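Local coordinates for protein anabena Tic22 (PDB 4EV1) that probably acts as a chaperone in protein transport, as a cyanobacterial member of the Tic22-like family linked to thylakoids, at residues A[16-19]-A[25-28]; A[83-88]-A[104-109]. One frame throughout, in Å; residues are numbered along the deposited sequence.

Contact 1: residues A[16-19]-A[25-28]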
loop_
_atom_site.group_PDB
_atom_site.type_symbol
_atom_site.label_atom_id
_atom_site.label_comp_id
_atom_site.label_asym_id
_atom_site.label_seq_id
_atom_site.Cartn_x
_atom_site.Cartn_y
_atom_site.Cartn_z
ATOM N N ILE A 16 -0.514 -6.707 -1.349
ATOM C CA ILE A 16 -1.579 -6.348 -0.472
ATOM C C ILE A 16 -2.094 -7.676 0.038
ATOM O O ILE A 16 -2.202 -8.633 -0.728
ATOM C CB ILE A 16 -2.685 -5.612 -1.257
ATOM C CG1 ILE A 16 -2.109 -4.337 -1.901
ATOM C CG2 ILE A 16 -3.923 -5.320 -0.348
ATOM C CD1 ILE A 16 -1.659 -3.244 -0.951
ATOM N N TYR A 17 -2.414 -7.768 1.311
ATOM C CA TYR A 17 -2.895 -9.062 1.894
ATOM C C TYR A 17 -4.419 -9.029 2.154
ATOM O O TYR A 17 -4.906 -8.164 2.835
ATOM C CB TYR A 17 -2.085 -9.334 3.145
ATOM C CG TYR A 17 -0.611 -9.342 2.841
ATOM C CD1 TYR A 17 -0.035 -10.402 2.169
ATOM C CD2 TYR A 17 0.193 -8.275 3.170
ATOM C CE1 TYR A 17 1.307 -10.417 1.864
ATOM C CE2 TYR A 17 1.560 -8.269 2.846
ATOM C CZ TYR A 17 2.105 -9.361 2.171
ATOM O OH TYR A 17 3.453 -9.401 1.855
ATOM N N LEU A 18 -5.156 -9.926 1.516
ATOM C CA LEU A 18 -6.570 -10.030 1.618
ATOM C C LEU A 18 -6.897 -11.232 2.476
ATOM O O LEU A 18 -6.105 -12.195 2.519
ATOM C CB LEU A 18 -7.180 -10.204 0.244
ATOM C CG LEU A 18 -7.027 -9.025 -0.729
ATOM C CD1 LEU A 18 -7.903 -9.321 -1.963
ATOM C CD2 LEU A 18 -7.376 -7.633 -0.070
ATOM N N VAL A 19 -7.975 -11.121 3.237
ATOM C CA VAL A 19 -8.538 -12.265 3.945
ATOM C C VAL A 19 -9.556 -12.932 3.033
ATOM O O VAL A 19 -10.592 -12.330 2.643
ATOM C CB VAL A 19 -9.164 -11.879 5.289
ATOM C CG1 VAL A 19 -9.883 -13.108 5.923
ATOM C CG2 VAL A 19 -8.127 -11.350 6.236
ATOM N N LEU A 25 -11.485 -15.814 -2.785
ATOM C CA LEU A 25 -12.677 -14.958 -2.723
ATOM C C LEU A 25 -12.568 -14.178 -1.420
ATOM O O LEU A 25 -12.462 -14.777 -0.376
ATOM C CB LEU A 25 -13.930 -15.825 -2.738
ATOM C CG LEU A 25 -15.338 -15.218 -2.810
ATOM C CD1 LEU A 25 -15.448 -14.008 -3.751
ATOM C CD2 LEU A 25 -16.384 -16.328 -3.224
ATOM N N PRO A 26 -12.552 -12.850 -1.483
ATOM C CA PRO A 26 -12.359 -12.045 -0.267
ATOM C C PRO A 26 -13.545 -12.055 0.683
ATOM O O PRO A 26 -14.691 -12.036 0.226
ATOM C CB PRO A 26 -12.150 -10.623 -0.818
ATOM C CG PRO A 26 -11.666 -10.842 -2.165
ATOM C CD PRO A 26 -12.392 -12.030 -2.688
ATOM N N LEU A 27 -13.266 -12.082 1.976
ATOM C CA LEU A 27 -14.286 -11.959 2.996
ATOM C C LEU A 27 -14.742 -10.505 2.937
ATOM O O LEU A 27 -13.915 -9.595 3.026
ATOM C CB LEU A 27 -13.708 -12.227 4.371
ATOM C CG LEU A 27 -14.660 -12.051 5.552
ATOM C CD1 LEU A 27 -15.831 -13.061 5.505
ATOM C CD2 LEU A 27 -13.870 -12.181 6.831
ATOM N N SER A 28 -16.038 -10.287 2.810
ATOM C CA SER A 28 -16.561 -8.937 2.657
ATOM C C SER A 28 -17.912 -8.787 3.347
ATOM O O SER A 28 -18.513 -9.762 3.734
ATOM C CB SER A 28 -16.676 -8.614 1.186
ATOM O OG SER A 28 -17.729 -9.344 0.613
#
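V19 and L27 are joined by one backbone hydrogen bond, flanked by apolar contacts, between the end of strand 15-20 and the loop that leads into strand 28-30, in a partly buried part of the chain. The bond runs from L27 N to V19 O over 2.8 Å and is almost straight, with 176° at the hydrogen. The donor lies in the carbonyl plane, where the C=O...N angle is 156°. The same oxygen also receives a CA-H...O contact, since P26 CA stands 3.4 Å from V19 O, so two consecutive residues of the loop gather on one carbonyl. Here the chain leaves a strand of the two-stranded antiparallel sheet and enters the first strand of a mixed three-stranded one; the contact thus ties a sheet-to-sheet connection back to the strand it came from. Beyond the backbone, V19 and L27 run side by side in the same direction, and V19 CG1 approaches L27 CD2 to 4.2 Å. With CG anti to the backbone N (chi1 177°), L27 carries its branch alongside the valine, and F57 of helix 51-63 touches both side chains. L18 likewise travels beside the P26 ring, L18 CD1 meeting P26 CG at 4.1 Å. On the loop side, L27 O accepts a hydrogen bond from T45 OG1, joining the segment to strand 43-48.

Contact 2: residues A[83-88]-A[104-109]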
loop_
_atom_site.group_PDB
_atom_site.type_symbol
_atom_site.label_atom_id
_atom_site.label_comp_id
_atom_site.label_asym_id
_atom_site.label_seq_id
_atom_site.Cartn_x
_atom_site.Cartn_y
_atom_site.Cartn_z
ATOM N N VAL A 83 -2.017 -10.229 -3.091
ATOM C CA VAL A 83 -2.421 -9.672 -4.400
ATOM C C VAL A 83 -1.519 -8.426 -4.702
ATOM O O VAL A 83 -1.347 -7.548 -3.842
ATOM C CB VAL A 83 -3.929 -9.261 -4.363
ATOM C CG1 VAL A 83 -4.462 -8.735 -5.770
ATOM C CG2 VAL A 83 -4.817 -10.451 -3.774
ATOM N N PRO A 84 -0.973 -8.321 -5.910
ATOM C CA PRO A 84 -0.256 -7.124 -6.233
ATOM C C PRO A 84 -1.193 -5.892 -6.198
ATOM O O PRO A 84 -2.329 -5.950 -6.618
ATOM C CB PRO A 84 0.273 -7.384 -7.662
ATOM C CG PRO A 84 -0.061 -8.754 -8.012
ATOM C CD PRO A 84 -1.041 -9.265 -7.043
ATOM N N LEU A 85 -0.704 -4.781 -5.699
ATOM C CA LEU A 85 -1.537 -3.582 -5.569
ATOM C C LEU A 85 -2.086 -3.075 -6.884
ATOM O O LEU A 85 -3.228 -2.620 -6.921
ATOM C CB LEU A 85 -0.784 -2.479 -4.850
ATOM C CG LEU A 85 -1.444 -1.111 -4.704
ATOM C CD1 LEU A 85 -2.759 -1.183 -3.895
ATOM C CD2 LEU A 85 -0.433 -0.236 -3.991
ATOM N N GLY A 86 -1.324 -3.226 -7.976
ATOM C CA GLY A 86 -1.806 -2.805 -9.301
ATOM C C GLY A 86 -2.991 -3.564 -9.826
ATOM O O GLY A 86 -3.833 -2.997 -10.516
ATOM N N VAL A 87 -3.124 -4.832 -9.431
ATOM C CA VAL A 87 -4.293 -5.617 -9.780
ATOM C C VAL A 87 -5.551 -5.062 -9.116
ATOM O O VAL A 87 -6.594 -4.928 -9.739
ATOM C CB VAL A 87 -4.101 -7.087 -9.372
ATOM C CG1 VAL A 87 -5.357 -7.900 -9.640
ATOM C CG2 VAL A 87 -2.890 -7.691 -10.145
ATOM N N ILE A 88 -5.456 -4.731 -7.837
ATOM C CA ILE A 88 -6.547 -4.074 -7.145
ATOM C C ILE A 88 -6.870 -2.707 -7.739
ATOM O O ILE A 88 -8.040 -2.396 -7.956
ATOM C CB ILE A 88 -6.240 -3.980 -5.624
ATOM C CG1 ILE A 88 -6.141 -5.391 -5.023
ATOM C CG2 ILE A 88 -7.332 -3.183 -4.899
ATOM C CD1 ILE A 88 -5.759 -5.391 -3.554
ATOM N N PHE A 104 -12.502 -1.743 -1.450
ATOM C CA PHE A 104 -11.442 -2.157 -0.542
ATOM C C PHE A 104 -11.106 -1.032 0.442
ATOM O O PHE A 104 -10.923 0.144 0.042
ATOM C CB PHE A 104 -10.163 -2.471 -1.323
ATOM C CG PHE A 104 -10.296 -3.547 -2.329
ATOM C CD1 PHE A 104 -10.903 -3.308 -3.553
ATOM C CD2 PHE A 104 -9.768 -4.822 -2.073
ATOM C CE1 PHE A 104 -11.007 -4.339 -4.510
ATOM C CE2 PHE A 104 -9.876 -5.826 -3.001
ATOM C CZ PHE A 104 -10.500 -5.594 -4.220
ATOM N N ALA A 105 -11.001 -1.382 1.722
ATOM C CA ALA A 105 -10.492 -0.486 2.751
ATOM C C ALA A 105 -9.081 -0.929 3.069
ATOM O O ALA A 105 -8.874 -2.143 3.199
ATOM C CB ALA A 105 -11.358 -0.579 3.983
ATOM N N PHE A 106 -8.106 -0.018 3.085
ATOM C CA PHE A 106 -6.689 -0.373 3.300
ATOM C C PHE A 106 -6.188 -0.054 4.726
ATOM O O PHE A 106 -6.287 1.081 5.173
ATOM C CB PHE A 106 -5.773 0.303 2.278
ATOM C CG PHE A 106 -5.951 -0.192 0.873
ATOM C CD1 PHE A 106 -7.029 0.227 0.123
ATOM C CD2 PHE A 106 -5.041 -1.064 0.294
ATOM C CE1 PHE A 106 -7.200 -0.216 -1.182
ATOM C CE2 PHE A 106 -5.225 -1.495 -1.003
ATOM C CZ PHE A 106 -6.316 -1.067 -1.722
ATOM N N LYS A 107 -5.635 -1.054 5.399
ATOM C CA LYS A 107 -5.054 -0.920 6.750
ATOM C C LYS A 107 -3.549 -0.789 6.682
ATOM O O LYS A 107 -2.834 -1.769 6.341
ATOM C CB LYS A 107 -5.431 -2.136 7.603
ATOM C CG LYS A 107 -4.865 -2.187 9.045
ATOM C CD LYS A 107 -5.268 -1.026 9.910
ATOM C CE LYS A 107 -4.737 -1.147 11.347
ATOM N NZ LYS A 107 -3.290 -1.552 11.351
ATOM N N PRO A 108 -3.039 0.430 6.983
ATOM C CA PRO A 108 -1.597 0.594 7.001
ATOM C C PRO A 108 -1.007 -0.063 8.252
ATOM O O PRO A 108 -1.730 -0.343 9.194
ATOM C CB PRO A 108 -1.395 2.104 7.045
ATOM C CG PRO A 108 -2.680 2.699 7.572
ATOM C CD PRO A 108 -3.775 1.654 7.387
ATOM N N VAL A 109 0.291 -0.306 8.231
ATOM C CA VAL A 109 0.993 -0.933 9.368
ATOM C C VAL A 109 1.109 0.090 10.480
ATOM O O VAL A 109 1.477 1.231 10.234
ATOM C CB VAL A 109 2.368 -1.427 8.930
ATOM C CG1 VAL A 109 3.182 -1.967 10.143
ATOM C CG2 VAL A 109 2.210 -2.477 7.837
#
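I88 lays its CG2 methyl over the ring of F104, and this CH-pi contact is the principal interaction between helix 85-94 and strand 102-107 here. I88 CG2 sits 3.7 Å from the F104 ring centroid and only 7° off the ring normal, nearly above the middle of one face. The methyl is anti to the backbone N of I88, which leaves CG1 beside that N (chi1 -63°); I88 CD1 then reaches only the rim of the same ring, 4.2 Å from F104 CE2.

The remaining contacts are apolar packing. I88 CG2 also meets the edge of the F106 ring, near its plane, at 4.0 Å from F106 CZ, so one methyl serves two aromatic rings in different ways. A helical turn earlier, L85 CD1 comes to 3.8 Å from F106 CE2. Its CG is anti to the backbone N (chi1 176°), and this brings the end of the leucine closer to the strand than its first bond would suggest.

Among the polar groups, K107 NZ donates to P108 O at 2.9 Å and forms salt bridges with E53 and D110, while F106 N bonds a 2-[N-cyclohexylamino]ethane sulfonic acid molecule, probably from the crystallisation liquor. No hydrogen bond joins the two segments, and F104 and F106, two residues apart, put their rings on the same side, giving helix-on-strand packing within the Tic22 fold.

Contact 2 is the more central of the two: its centre is about 5 Å from the centre of the chain, that of contact 1 about 14 Å. Contact 2 relies on aromatic and aliphatic side chains between a helix and a strand; contact 1 relies mainly on a backbone carbonyl, with lighter apolar packing. Neither is wholly buried. They share the two-stranded sheet, where strands 15-20 and 79-84 are neighbours, and I16 N to V83 O, 2.8 Å, is a probable hydrogen bond between them. Packing continues this junction, with I16 CG2 and I88 CD1 3.7 Å apart. Contact 2 involves strand 102-107 of the mixed sheet, whereas contact 1 stops in the loop just before strand 28-30.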